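Local structure of PHO85 cyclin-10 (Saccharomyces cerevisiae, 4KRD) at residues T115-G118 against L122-K125; I109-L114 against C181-M186; H153-F158 against L168-E173; Q92-Y97 against S159-I164. The protein acts as the cyclin partner of the kinase PHO85, forming a holoenzyme that phosphorylates and negatively regulates the glycogen synthase GSY2. One frame throughout, in Å; residues are numbered along the deposited sequence. Where two conformers were deposited one is given.

Contact 1: T115-G118 against L122-K125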
loop_
_atom_site.group_PDB
_atom_site.type_symbol
_atom_site.label_atom_id
_atom_site.label_comp_id
_atom_site.label_asym_id
_atom_site.label_seq_id
_atom_site.Cartn_x
_atom_site.Cartn_y
_atom_site.Cartn_z
ATOM N N THR B 115 -7.233 -2.829 23.092
ATOM C CA THR B 115 -6.257 -1.745 23.131
ATOM C C THR B 115 -5.420 -1.876 24.416
ATOM O O THR B 115 -5.522 -2.887 25.130
ATOM C CB THR B 115 -6.963 -0.369 23.068
ATOM O OG1 THR B 115 -5.993 0.674 22.922
ATOM C CG2 THR B 115 -7.778 -0.128 24.332
ATOM N N ARG B 116 -4.582 -0.885 24.697
ATOM C CA ARG B 116 -3.884 -0.794 25.977
ATOM C C ARG B 116 -4.163 0.557 26.578
ATOM O O ARG B 116 -4.235 1.550 25.861
ATOM C CB ARG B 116 -2.379 -0.940 25.822
ATOM C CG ARG B 116 -1.911 -2.301 25.410
ATOM C CD ARG B 116 -0.399 -2.366 25.449
ATOM N NE ARG B 116 0.076 -3.635 24.924
ATOM C CZ ARG B 116 0.111 -4.752 25.639
ATOM N NH1 ARG B 116 -0.297 -4.737 26.904
ATOM N NH2 ARG B 116 0.559 -5.876 25.097
ATOM N N ASP B 117 -4.306 0.601 27.898
ATOM C CA ASP B 117 -4.561 1.859 28.584
ATOM C C ASP B 117 -3.260 2.613 28.836
ATOM O O ASP B 117 -2.208 2.253 28.295
ATOM C CB ASP B 117 -5.335 1.625 29.890
ATOM C CG ASP B 117 -4.513 0.908 30.952
ATOM O OD1 ASP B 117 -3.274 0.796 30.815
ATOM O OD2 ASP B 117 -5.117 0.457 31.946
ATOM N N GLY B 118 -3.332 3.661 29.652
ATOM C CA GLY B 118 -2.173 4.501 29.913
ATOM C C GLY B 118 -0.996 3.760 30.529
ATOM O O GLY B 118 0.160 4.107 30.279
ATOM N N LEU B 122 -3.575 -4.279 28.861
ATOM C CA LEU B 122 -4.508 -4.689 27.820
ATOM C C LEU B 122 -5.941 -4.436 28.291
ATOM O O LEU B 122 -6.272 -4.671 29.454
ATOM C CB LEU B 122 -4.285 -6.172 27.523
ATOM C CG LEU B 122 -4.437 -6.759 26.130
ATOM C CD1 LEU B 122 -3.540 -6.034 25.124
ATOM C CD2 LEU B 122 -4.124 -8.249 26.173
ATOM N N GLN B 123 -6.784 -3.937 27.393
ATOM C CA GLN B 123 -8.187 -3.653 27.700
ATOM C C GLN B 123 -9.073 -4.144 26.565
ATOM O O GLN B 123 -8.704 -4.020 25.395
ATOM C CB GLN B 123 -8.421 -2.152 27.862
ATOM C CG GLN B 123 -7.710 -1.506 29.034
ATOM C CD GLN B 123 -8.203 -2.032 30.361
ATOM O OE1 GLN B 123 -9.408 -2.159 30.588
ATOM N NE2 GLN B 123 -7.270 -2.347 31.246
ATOM N N LEU B 124 -10.240 -4.689 26.905
ATOM C CA LEU B 124 -11.242 -5.054 25.916
ATOM C C LEU B 124 -12.039 -3.823 25.496
ATOM O O LEU B 124 -12.572 -3.100 26.337
ATOM C CB LEU B 124 -12.185 -6.136 26.470
ATOM C CG LEU B 124 -13.150 -6.752 25.451
ATOM C CD1 LEU B 124 -12.387 -7.602 24.450
ATOM C CD2 LEU B 124 -14.251 -7.582 26.126
ATOM N N LYS B 125 -12.111 -3.592 24.184
ATOM C CA LYS B 125 -12.782 -2.437 23.609
ATOM C C LYS B 125 -14.242 -2.710 23.314
ATOM O O LYS B 125 -15.074 -1.827 23.435
ATOM C CB LYS B 125 -12.100 -2.030 22.279
ATOM C CG LYS B 125 -10.851 -1.206 22.440
ATOM C CD LYS B 125 -10.040 -1.143 21.130
ATOM C CE LYS B 125 -10.906 -0.820 19.931
ATOM N NZ LYS B 125 -10.070 -0.671 18.705
#

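Contact 2: I109-L114 against C181-M186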
loop_
_atom_site.group_PDB
_atom_site.type_symbol
_atom_site.label_atom_id
_atom_site.label_comp_id
_atom_site.label_asym_id
_atom_site.label_seq_id
_atom_site.Cartn_x
_atom_site.Cartn_y
_atom_site.Cartn_z
ATOM N N ILE B 109 -8.474 -8.906 14.158
ATOM C CA ILE B 109 -9.407 -9.075 15.260
ATOM C C ILE B 109 -8.832 -8.521 16.574
ATOM O O ILE B 109 -9.563 -7.922 17.363
ATOM C CB ILE B 109 -9.908 -10.539 15.399
ATOM C CG1 ILE B 109 -8.751 -11.490 15.688
ATOM C CG2 ILE B 109 -10.652 -10.984 14.132
ATOM C CD1 ILE B 109 -9.230 -12.864 16.205
ATOM N N ASP B 110 -7.526 -8.707 16.785
ATOM C CA ASP B 110 -6.776 -8.085 17.892
ATOM C C ASP B 110 -7.026 -6.593 17.960
ATOM O O ASP B 110 -7.314 -6.048 19.010
ATOM C CB ASP B 110 -5.256 -8.242 17.691
ATOM C CG ASP B 110 -4.734 -9.636 18.033
ATOM O OD1 ASP B 110 -5.348 -10.327 18.871
ATOM O OD2 ASP B 110 -3.674 -10.016 17.473
ATOM N N THR B 111 -6.871 -5.912 16.825
ATOM C CA THR B 111 -6.956 -4.465 16.845
ATOM C C THR B 111 -8.401 -3.971 16.927
ATOM O O THR B 111 -8.664 -2.857 17.386
ATOM C CB THR B 111 -6.168 -3.834 15.660
ATOM O OG1 THR B 111 -5.951 -2.439 15.911
ATOM C CG2 THR B 111 -6.929 -4.019 14.362
ATOM N N LEU B 112 -9.345 -4.797 16.491
ATOM C CA LEU B 112 -10.752 -4.453 16.660
ATOM C C LEU B 112 -11.171 -4.534 18.142
ATOM O O LEU B 112 -11.909 -3.672 18.653
ATOM C CB LEU B 112 -11.631 -5.375 15.804
ATOM C CG LEU B 112 -13.156 -5.211 15.874
ATOM C CD1 LEU B 112 -13.600 -3.751 15.704
ATOM C CD2 LEU B 112 -13.874 -6.138 14.871
ATOM N N PHE B 113 -10.704 -5.565 18.838
ATOM C CA PHE B 113 -11.273 -5.863 20.168
ATOM C C PHE B 113 -10.414 -5.412 21.353
ATOM O O PHE B 113 -10.910 -5.302 22.471
ATOM C CB PHE B 113 -11.618 -7.356 20.288
ATOM C CG PHE B 113 -12.780 -7.772 19.432
ATOM C CD1 PHE B 113 -14.073 -7.452 19.804
ATOM C CD2 PHE B 113 -12.583 -8.454 18.241
ATOM C CE1 PHE B 113 -15.148 -7.810 19.007
ATOM C CE2 PHE B 113 -13.664 -8.816 17.448
ATOM C CZ PHE B 113 -14.944 -8.487 17.836
ATOM N N LEU B 114 -9.132 -5.156 21.106
ATOM C CA LEU B 114 -8.186 -4.848 22.176
ATOM C C LEU B 114 -7.453 -3.529 21.984
ATOM O O LEU B 114 -7.074 -3.165 20.861
ATOM C CB LEU B 114 -7.124 -5.953 22.278
ATOM C CG LEU B 114 -7.593 -7.376 22.621
ATOM C CD1 LEU B 114 -6.511 -8.396 22.266
ATOM C CD2 LEU B 114 -7.973 -7.470 24.088
ATOM N N CYS B 181 -10.388 0.876 10.712
ATOM C CA CYS B 181 -9.539 1.827 9.974
ATOM C C CYS B 181 -9.180 3.046 10.829
ATOM O O CYS B 181 -8.334 3.848 10.445
ATOM C CB CYS B 181 -10.196 2.242 8.649
ATOM S SG CYS B 181 -11.598 3.329 8.867
ATOM N N ASN B 182 -9.807 3.165 12.003
ATOM C CA ASN B 182 -9.410 4.171 12.997
ATOM C C ASN B 182 -8.196 3.719 13.817
ATOM O O ASN B 182 -7.712 4.451 14.680
ATOM C CB ASN B 182 -10.574 4.497 13.949
ATOM C CG ASN B 182 -10.993 3.290 14.802
ATOM O OD1 ASN B 182 -10.946 2.139 14.343
ATOM N ND2 ASN B 182 -11.416 3.553 16.042
ATOM N N THR B 183 -7.723 2.500 13.572
ATOM C CA THR B 183 -6.530 2.014 14.249
ATOM C C THR B 183 -5.372 1.878 13.257
ATOM O O THR B 183 -5.572 1.922 12.045
ATOM C CB THR B 183 -6.774 0.662 14.966
ATOM O OG1 THR B 183 -6.719 -0.414 14.022
ATOM C CG2 THR B 183 -8.138 0.655 15.662
ATOM N N LYS B 184 -4.161 1.722 13.772
ATOM C CA LYS B 184 -2.993 1.574 12.904
ATOM C C LYS B 184 -2.867 0.159 12.349
ATOM O O LYS B 184 -2.640 -0.792 13.099
ATOM C CB LYS B 184 -1.738 2.001 13.648
ATOM C CG LYS B 184 -1.776 3.477 14.017
ATOM C CD LYS B 184 -0.788 3.806 15.114
ATOM C CE LYS B 184 -1.013 5.211 15.640
ATOM N NZ LYS B 184 -0.336 6.229 14.796
ATOM N N LEU B 185 -2.984 0.052 11.024
ATOM C CA LEU B 185 -3.197 -1.211 10.324
ATOM C C LEU B 185 -2.072 -1.637 9.392
ATOM O O LEU B 185 -2.158 -2.682 8.741
ATOM C CB LEU B 185 -4.440 -1.102 9.445
ATOM C CG LEU B 185 -5.795 -0.994 10.110
ATOM C CD1 LEU B 185 -6.901 -0.961 9.059
ATOM C CD2 LEU B 185 -5.975 -2.179 11.052
ATOM N N MET B 186 -1.031 -0.833 9.293
ATOM C CA MET B 186 -0.019 -1.111 8.283
ATOM C C MET B 186 0.639 -2.474 8.490
ATOM O O MET B 186 1.179 -2.746 9.555
ATOM C CB MET B 186 1.027 0.001 8.282
ATOM C CG MET B 186 2.110 -0.210 7.272
ATOM S SD MET B 186 3.238 1.185 7.326
ATOM C CE MET B 186 4.369 0.691 8.620
#

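Contact 3: H153-F158 against L168-E173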
loop_
_atom_site.group_PDB
_atom_site.type_symbol
_atom_site.label_atom_id
_atom_site.label_comp_id
_atom_site.label_asym_id
_atom_site.label_seq_id
_atom_site.Cartn_x
_atom_site.Cartn_y
_atom_site.Cartn_z
ATOM N N HIS B 153 -8.125 -14.759 -4.613
ATOM C CA HIS B 153 -9.239 -15.491 -5.191
ATOM C C HIS B 153 -10.345 -14.549 -5.629
ATOM O O HIS B 153 -10.539 -13.475 -5.047
ATOM C CB HIS B 153 -9.776 -16.512 -4.185
ATOM C CG HIS B 153 -8.782 -17.571 -3.833
ATOM N ND1 HIS B 153 -8.441 -18.588 -4.703
ATOM C CD2 HIS B 153 -8.029 -17.756 -2.724
ATOM C CE1 HIS B 153 -7.529 -19.358 -4.138
ATOM N NE2 HIS B 153 -7.265 -18.878 -2.935
ATOM N N SER B 154 -11.076 -14.955 -6.657
ATOM C CA SER B 154 -12.177 -14.150 -7.160
ATOM C C SER B 154 -13.241 -13.985 -6.082
ATOM O O SER B 154 -13.374 -14.823 -5.189
ATOM C CB SER B 154 -12.794 -14.803 -8.398
ATOM O OG SER B 154 -13.324 -16.074 -8.064
ATOM N N HIS B 155 -14.000 -12.903 -6.177
ATOM C CA HIS B 155 -15.084 -12.662 -5.241
ATOM C C HIS B 155 -16.081 -13.820 -5.293
ATOM O O HIS B 155 -16.656 -14.207 -4.275
ATOM C CB HIS B 155 -15.778 -11.347 -5.587
ATOM C CG HIS B 155 -16.459 -10.701 -4.424
ATOM N ND1 HIS B 155 -17.828 -10.600 -4.326
ATOM C CD2 HIS B 155 -15.956 -10.131 -3.304
ATOM C CE1 HIS B 155 -18.142 -9.984 -3.202
ATOM N NE2 HIS B 155 -17.023 -9.687 -2.564
ATOM N N GLU B 156 -16.277 -14.367 -6.490
ATOM C CA GLU B 156 -17.174 -15.499 -6.687
ATOM C C GLU B 156 -16.665 -16.735 -5.949
ATOM O O GLU B 156 -17.382 -17.327 -5.149
ATOM C CB GLU B 156 -17.312 -15.801 -8.182
ATOM C CG GLU B 156 -18.380 -16.825 -8.523
ATOM C CD GLU B 156 -18.670 -16.871 -10.013
ATOM O OE1 GLU B 156 -17.753 -16.556 -10.797
ATOM O OE2 GLU B 156 -19.810 -17.215 -10.398
ATOM N N TYR B 157 -15.423 -17.114 -6.223
ATOM C CA TYR B 157 -14.815 -18.268 -5.581
ATOM C C TYR B 157 -14.803 -18.181 -4.050
ATOM O O TYR B 157 -15.202 -19.132 -3.359
ATOM C CB TYR B 157 -13.396 -18.483 -6.093
ATOM C CG TYR B 157 -12.787 -19.758 -5.570
ATOM C CD1 TYR B 157 -13.248 -20.991 -6.011
ATOM C CD2 TYR B 157 -11.761 -19.737 -4.634
ATOM C CE1 TYR B 157 -12.707 -22.167 -5.537
ATOM C CE2 TYR B 157 -11.207 -20.914 -4.156
ATOM C CZ TYR B 157 -11.688 -22.128 -4.616
ATOM O OH TYR B 157 -11.162 -23.314 -4.155
ATOM N N PHE B 158 -14.341 -17.056 -3.510
ATOM C CA PHE B 158 -14.316 -16.903 -2.044
ATOM C C PHE B 158 -15.714 -16.990 -1.406
ATOM O O PHE B 158 -15.899 -17.646 -0.377
ATOM C CB PHE B 158 -13.605 -15.614 -1.619
ATOM C CG PHE B 158 -13.186 -15.609 -0.170
ATOM C CD1 PHE B 158 -12.010 -16.222 0.224
ATOM C CD2 PHE B 158 -13.983 -15.014 0.801
ATOM C CE1 PHE B 158 -11.629 -16.237 1.568
ATOM C CE2 PHE B 158 -13.606 -15.021 2.141
ATOM C CZ PHE B 158 -12.431 -15.639 2.527
ATOM N N LEU B 168 -23.243 -10.258 0.397
ATOM C CA LEU B 168 -22.882 -10.319 1.811
ATOM C C LEU B 168 -21.368 -10.186 2.023
ATOM O O LEU B 168 -20.924 -9.460 2.906
ATOM C CB LEU B 168 -23.399 -11.613 2.456
ATOM C CG LEU B 168 -23.067 -11.788 3.942
ATOM C CD1 LEU B 168 -23.613 -10.642 4.776
ATOM C CD2 LEU B 168 -23.572 -13.121 4.468
ATOM N N LEU B 169 -20.586 -10.888 1.211
ATOM C CA LEU B 169 -19.128 -10.832 1.304
ATOM C C LEU B 169 -18.618 -9.394 1.209
ATOM O O LEU B 169 -17.785 -8.960 2.003
ATOM C CB LEU B 169 -18.469 -11.700 0.228
ATOM C CG LEU B 169 -16.934 -11.740 0.234
ATOM C CD1 LEU B 169 -16.368 -12.069 1.614
ATOM C CD2 LEU B 169 -16.393 -12.700 -0.801
ATOM N N THR B 170 -19.140 -8.654 0.242
ATOM C CA THR B 170 -18.790 -7.255 0.094
ATOM C C THR B 170 -19.173 -6.467 1.341
ATOM O O THR B 170 -18.395 -5.639 1.819
ATOM C CB THR B 170 -19.456 -6.648 -1.148
ATOM O OG1 THR B 170 -19.036 -7.395 -2.293
ATOM C CG2 THR B 170 -19.071 -5.167 -1.316
ATOM N N LYS B 171 -20.353 -6.715 1.857
ATOM C CA LYS B 171 -20.825 -6.033 3.023
ATOM C C LYS B 171 -19.940 -6.302 4.242
ATOM O O LYS B 171 -19.699 -5.438 5.035
ATOM C CB LYS B 171 -22.259 -6.435 3.292
ATOM C CG LYS B 171 -22.879 -5.729 4.428
ATOM C CD LYS B 171 -24.258 -6.222 4.726
ATOM C CE LYS B 171 -25.254 -5.628 3.783
ATOM N NZ LYS B 171 -26.447 -6.510 3.510
ATOM N N LEU B 172 -19.472 -7.526 4.364
ATOM C CA LEU B 172 -18.598 -7.914 5.462
ATOM C C LEU B 172 -17.180 -7.335 5.347
ATOM O O LEU B 172 -16.627 -6.878 6.346
ATOM C CB LEU B 172 -18.553 -9.433 5.599
ATOM C CG LEU B 172 -19.883 -10.076 6.033
ATOM C CD1 LEU B 172 -19.716 -11.572 6.141
ATOM C CD2 LEU B 172 -20.401 -9.461 7.353
ATOM N N GLU B 173 -16.594 -7.358 4.150
ATOM C CA GLU B 173 -15.295 -6.695 3.932
ATOM C C GLU B 173 -15.325 -5.251 4.408
ATOM O O GLU B 173 -14.428 -4.802 5.109
ATOM C CB GLU B 173 -14.916 -6.650 2.450
ATOM C CG GLU B 173 -14.661 -7.971 1.789
ATOM C CD GLU B 173 -14.363 -7.801 0.295
ATOM O OE1 GLU B 173 -15.008 -6.961 -0.359
ATOM O OE2 GLU B 173 -13.492 -8.520 -0.218
#

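Contact 4: Q92-Y97 against S159-I164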
loop_
_atom_site.group_PDB
_atom_site.type_symbol
_atom_site.label_atom_id
_atom_site.label_comp_id
_atom_site.label_asym_id
_atom_site.label_seq_id
_atom_site.Cartn_x
_atom_site.Cartn_y
_atom_site.Cartn_z
ATOM N N GLN B 92 -9.069 -23.166 4.379
ATOM C CA GLN B 92 -7.683 -23.461 4.032
ATOM C C GLN B 92 -7.559 -24.596 3.013
ATOM O O GLN B 92 -6.673 -24.572 2.160
ATOM C CB GLN B 92 -6.864 -23.769 5.287
ATOM C CG GLN B 92 -5.402 -24.097 5.017
ATOM C CD GLN B 92 -4.651 -22.964 4.319
ATOM O OE1 GLN B 92 -3.546 -23.155 3.803
ATOM N NE2 GLN B 92 -5.252 -21.786 4.294
ATOM N N ASP B 93 -8.442 -25.585 3.107
ATOM C CA ASP B 93 -8.466 -26.695 2.154
ATOM C C ASP B 93 -8.755 -26.187 0.747
ATOM O O ASP B 93 -8.177 -26.664 -0.237
ATOM C CB ASP B 93 -9.530 -27.726 2.550
ATOM C CG ASP B 93 -9.077 -28.631 3.681
ATOM O OD1 ASP B 93 -7.849 -28.729 3.913
ATOM O OD2 ASP B 93 -9.950 -29.246 4.333
ATOM N N LYS B 94 -9.652 -25.208 0.666
ATOM C CA LYS B 94 -10.093 -24.642 -0.602
ATOM C C LYS B 94 -9.173 -23.533 -1.129
ATOM O O LYS B 94 -9.064 -23.330 -2.342
ATOM C CB LYS B 94 -11.511 -24.088 -0.448
ATOM C CG LYS B 94 -12.555 -25.113 -0.050
ATOM C CD LYS B 94 -12.952 -26.000 -1.226
ATOM C CE LYS B 94 -14.213 -26.806 -0.911
ATOM N NZ LYS B 94 -14.652 -27.653 -2.060
ATOM N N CYS B 95 -8.508 -22.817 -0.229
ATOM C CA CYS B 95 -7.753 -21.627 -0.632
ATOM C C CYS B 95 -6.244 -21.778 -0.563
ATOM O O CYS B 95 -5.529 -21.096 -1.278
ATOM C CB CYS B 95 -8.165 -20.420 0.205
ATOM S SG CYS B 95 -9.850 -19.945 -0.013
ATOM N N GLU B 96 -5.758 -22.651 0.315
ATOM C CA GLU B 96 -4.319 -22.890 0.422
ATOM C C GLU B 96 -3.505 -21.603 0.608
ATOM O O GLU B 96 -2.605 -21.288 -0.176
ATOM C CB GLU B 96 -3.819 -23.699 -0.781
ATOM C CG GLU B 96 -4.400 -25.111 -0.849
ATOM C CD GLU B 96 -4.011 -25.851 -2.128
ATOM O OE1 GLU B 96 -3.035 -25.439 -2.797
ATOM O OE2 GLU B 96 -4.689 -26.849 -2.461
ATOM N N TYR B 97 -3.814 -20.872 1.674
ATOM C CA TYR B 97 -3.097 -19.638 1.980
ATOM C C TYR B 97 -1.836 -19.900 2.785
ATOM O O TYR B 97 -1.705 -20.939 3.435
ATOM C CB TYR B 97 -4.000 -18.677 2.765
ATOM C CG TYR B 97 -5.151 -18.127 1.965
ATOM C CD1 TYR B 97 -4.942 -17.523 0.735
ATOM C CD2 TYR B 97 -6.452 -18.195 2.448
ATOM C CE1 TYR B 97 -5.997 -17.009 -0.001
ATOM C CE2 TYR B 97 -7.512 -17.684 1.724
ATOM C CZ TYR B 97 -7.279 -17.095 0.500
ATOM O OH TYR B 97 -8.335 -16.592 -0.225
ATOM N N SER B 159 -16.694 -16.320 -2.003
ATOM C CA SER B 159 -18.078 -16.416 -1.541
ATOM C C SER B 159 -18.547 -17.871 -1.414
ATOM O O SER B 159 -19.063 -18.279 -0.375
ATOM C CB SER B 159 -19.005 -15.673 -2.504
ATOM O OG SER B 159 -18.695 -14.295 -2.542
ATOM N N LYS B 160 -18.358 -18.651 -2.474
ATOM C CA LYS B 160 -18.787 -20.049 -2.483
ATOM C C LYS B 160 -18.064 -20.865 -1.427
ATOM O O LYS B 160 -18.656 -21.738 -0.796
ATOM C CB LYS B 160 -18.555 -20.682 -3.855
ATOM C CG LYS B 160 -19.342 -20.039 -4.981
ATOM C CD LYS B 160 -18.968 -20.670 -6.323
ATOM C CE LYS B 160 -19.660 -19.974 -7.488
ATOM N NZ LYS B 160 -19.216 -20.556 -8.789
ATOM N N VAL B 161 -16.777 -20.599 -1.245
ATOM C CA VAL B 161 -16.024 -21.286 -0.205
ATOM C C VAL B 161 -16.639 -21.032 1.174
ATOM O O VAL B 161 -16.763 -21.956 1.986
ATOM C CB VAL B 161 -14.544 -20.867 -0.207
ATOM C CG1 VAL B 161 -13.854 -21.341 1.069
ATOM C CG2 VAL B 161 -13.846 -21.418 -1.434
ATOM N N CYS B 162 -17.050 -19.785 1.420
ATOM C CA CYS B 162 -17.591 -19.377 2.716
ATOM C C CYS B 162 -19.095 -19.591 2.808
ATOM O O CYS B 162 -19.707 -19.354 3.856
ATOM C CB CYS B 162 -17.272 -17.903 2.987
ATOM S SG CYS B 162 -15.509 -17.546 3.135
ATOM N N GLY B 163 -19.687 -20.027 1.700
ATOM C CA GLY B 163 -21.097 -20.346 1.663
ATOM C C GLY B 163 -22.000 -19.146 1.864
ATOM O O GLY B 163 -23.046 -19.257 2.495
ATOM N N ILE B 164 -21.595 -17.996 1.332
ATOM C CA ILE B 164 -22.417 -16.801 1.436
ATOM C C ILE B 164 -22.595 -16.188 0.064
ATOM O O ILE B 164 -21.953 -16.608 -0.890
ATOM C CB ILE B 164 -21.797 -15.748 2.386
ATOM C CG1 ILE B 164 -20.462 -15.244 1.833
ATOM C CG2 ILE B 164 -21.620 -16.315 3.783
ATOM C CD1 ILE B 164 -19.833 -14.179 2.693
#

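Contact 1: T115-G118 against L122-K125
Thr115 and Gln123 face each other as a hydrogen-bonded antiparallel pair, and two backbone bonds close the ring between them. Thr115 N gives its hydrogen to Gln123 O over 3.0 Å. The return bond, from Gln123 N to Thr115 O, is shorter at 2.8 Å. The same Thr115 O also receives a CA-H...O contact from Leu122 CA at 3.4 Å. On the face that carries Thr115 and Gln123, the Lys125 side chain crosses Thr115 at about a right angle, Lys125 CD lying 3.7 Å from Thr115 CB. A bend at chi3 (47°) turns the rest of the lysine aside, and its NZ is bonded to Thr111 O. The other face carries the next pair, Arg116 and Leu122, a non-hydrogen-bonded one. Here Leu122 CD1 sits over the centre of the Arg116 guanidinium, 3.9 Å from CZ. The arginine reaches that place with an extended chain from CG to NE, and two polar partners fix the flat group there: Glu201 through a salt bridge to NH2, and Asn120 O through a bond to NH1. Helix 189-203 underlies this face, Leu198 touching both side chains. Farther along, Asp117 OD1 takes the Ile121 backbone N-H, tying together the two sides of the turn. Paired strands of three residues each, alternating side chains and a short connection at 117-121 identify a two-stranded beta hairpin, which here follows helix 99-113.

Contact 2: I109-L114 against C181-M186
Thr111 OG1, on helix 99-113, is the donor to Thr183 OG1 over 2.9 Å, and it also receives a hydrogen bond from Asn19 ND2. Thr183 OG1 is shared in turn, for it bonds to Val180 O at the end of helix 166-180. The result is a chain of hydrogen bonds from Asn19 ND2 through the two hydroxyls to Val180 O. Different first torsions bring the hydroxyls together: in Thr111 the hydroxyl lies trans to the backbone N (chi1 -164°), whereas in Thr183 it stands between N and the carbonyl carbon (chi1 80°). Within the helical cyclin fold, the contact ties the loop after helix 166-180 to the C-terminal part of helix 99-113, whose Ile109 packs on helices 36-54 and 130-148. Beside the hydroxyl pair the contact is apolar. Thr111 CG2 meets Leu185 CD2 at 3.9 Å, the two side chains crossing at about a right angle, and it also lies 3.6 Å from Thr183 OG1. Asn19 ND2 also bonds Lys184 O. Just beyond, Met186 N is hydrogen-bonded to an acidic side chain of another protein in the assembly, probably the kinase.

Contact 3: H153-F158 against L168-E173
Leu169 on helix 166-180 reaches toward helix 155-162 and wedges between two rings, those of His155 and Phe158. At its root, Leu169 CB already lies 3.7 Å from His155 NE2. One bond out, Leu169 CG approaches the same nitrogen to 3.5 Å. The two branches then divide the work. Leu169 CD2 rides over one face of the imidazole in a CH-pi contact, 3.8 Å from the ring centroid and 24° off its normal, and the same methyl touches Phe158 CD2 at 3.7 Å, near the plane at the edge of the phenyl ring. Leu169 CD1 goes to the phenylalanine alone, meeting its CD2 at 3.9 Å. With CG anti to the backbone N (chi1 -179°), the isobutyl group reaches the His155 ring, while His155 comes from the opposite direction. Helix 155-162 begins close by, where Ser154 OG accepts the Tyr157 N-H as an N-cap. Obliquely to the imidazole, Glu173 OE1 lies 4.0 Å from His155 NE2. That carboxylate has firmer partners: Arg142 and Lys146 in salt bridges at OE2, and a backbone group of another protein at OE1, probably the kinase. Thr170 OG1 bonds to that partner's backbone too. The chemistry thus implies an imidazole braced from one face by leucine while its ND1 makes a weak bond to the other protein and NE2 stays near Leu169 and Glu173, whose carboxylate might polarise it.

Contact 4: Q92-Y97 against S159-I164
Two helix ends of the cyclin fold meet where Val161, on helix 155-162, packs against Lys94 and Cys95 of helix 84-95. The valine's helix is terminated by a Schellman motif: Ile164 N returns to Ser159 O at 3.1 Å, Gly163 N makes a weak bond to Lys160 O, and Gly163 takes positive phi (66°) as the C-prime residue. Helix 84-95 is likewise followed by a residue of positive phi, Glu96, whose N still bonds back to Gln92 O over 2.8 Å. No hydrogen bond crosses between the two segments; the contact is apolar. Val161 presents both methyls. Its CG2 comes to 3.7 Å from Lys94 CB, and its CG1 to 3.9 Å from the same carbon, so the methylene sits against the fork of the valine. The two side chains slide past each other in opposite directions. A bend at chi2 (-76°) then carries the outer part of the lysine away from Val161, leaving only the inner methylenes in the contact. Polar support comes from helix 84-95 too: Arg90 bonds Val161 O through NE and Lys160 O through NH2. Next along helix 84-95, the buried Cys95 brings its SG to 4.4 Å from Val161 CG1.

The four contacts fall into two touching pairs. Contacts 1 and 2, with centres 12 Å apart, meet through Lys125, whose N lies 2.7 Å from Phe113 O, a probable hydrogen bond joining the hairpin to the helix before it. Contacts 3 and 4, with centres 10 Å apart, share helix 155-162, and Tyr157 OH is 2.8 Å from Lys94 O. Contacts 1 and 3 lie on opposite sides of the chain's centre, about 31 Å between centres. Contacts 2 and 3, about 21 Å apart by centres, both reach the other protein of the assembly, consistent with one broad kinase-binding surface; contact 1 does not touch that protein.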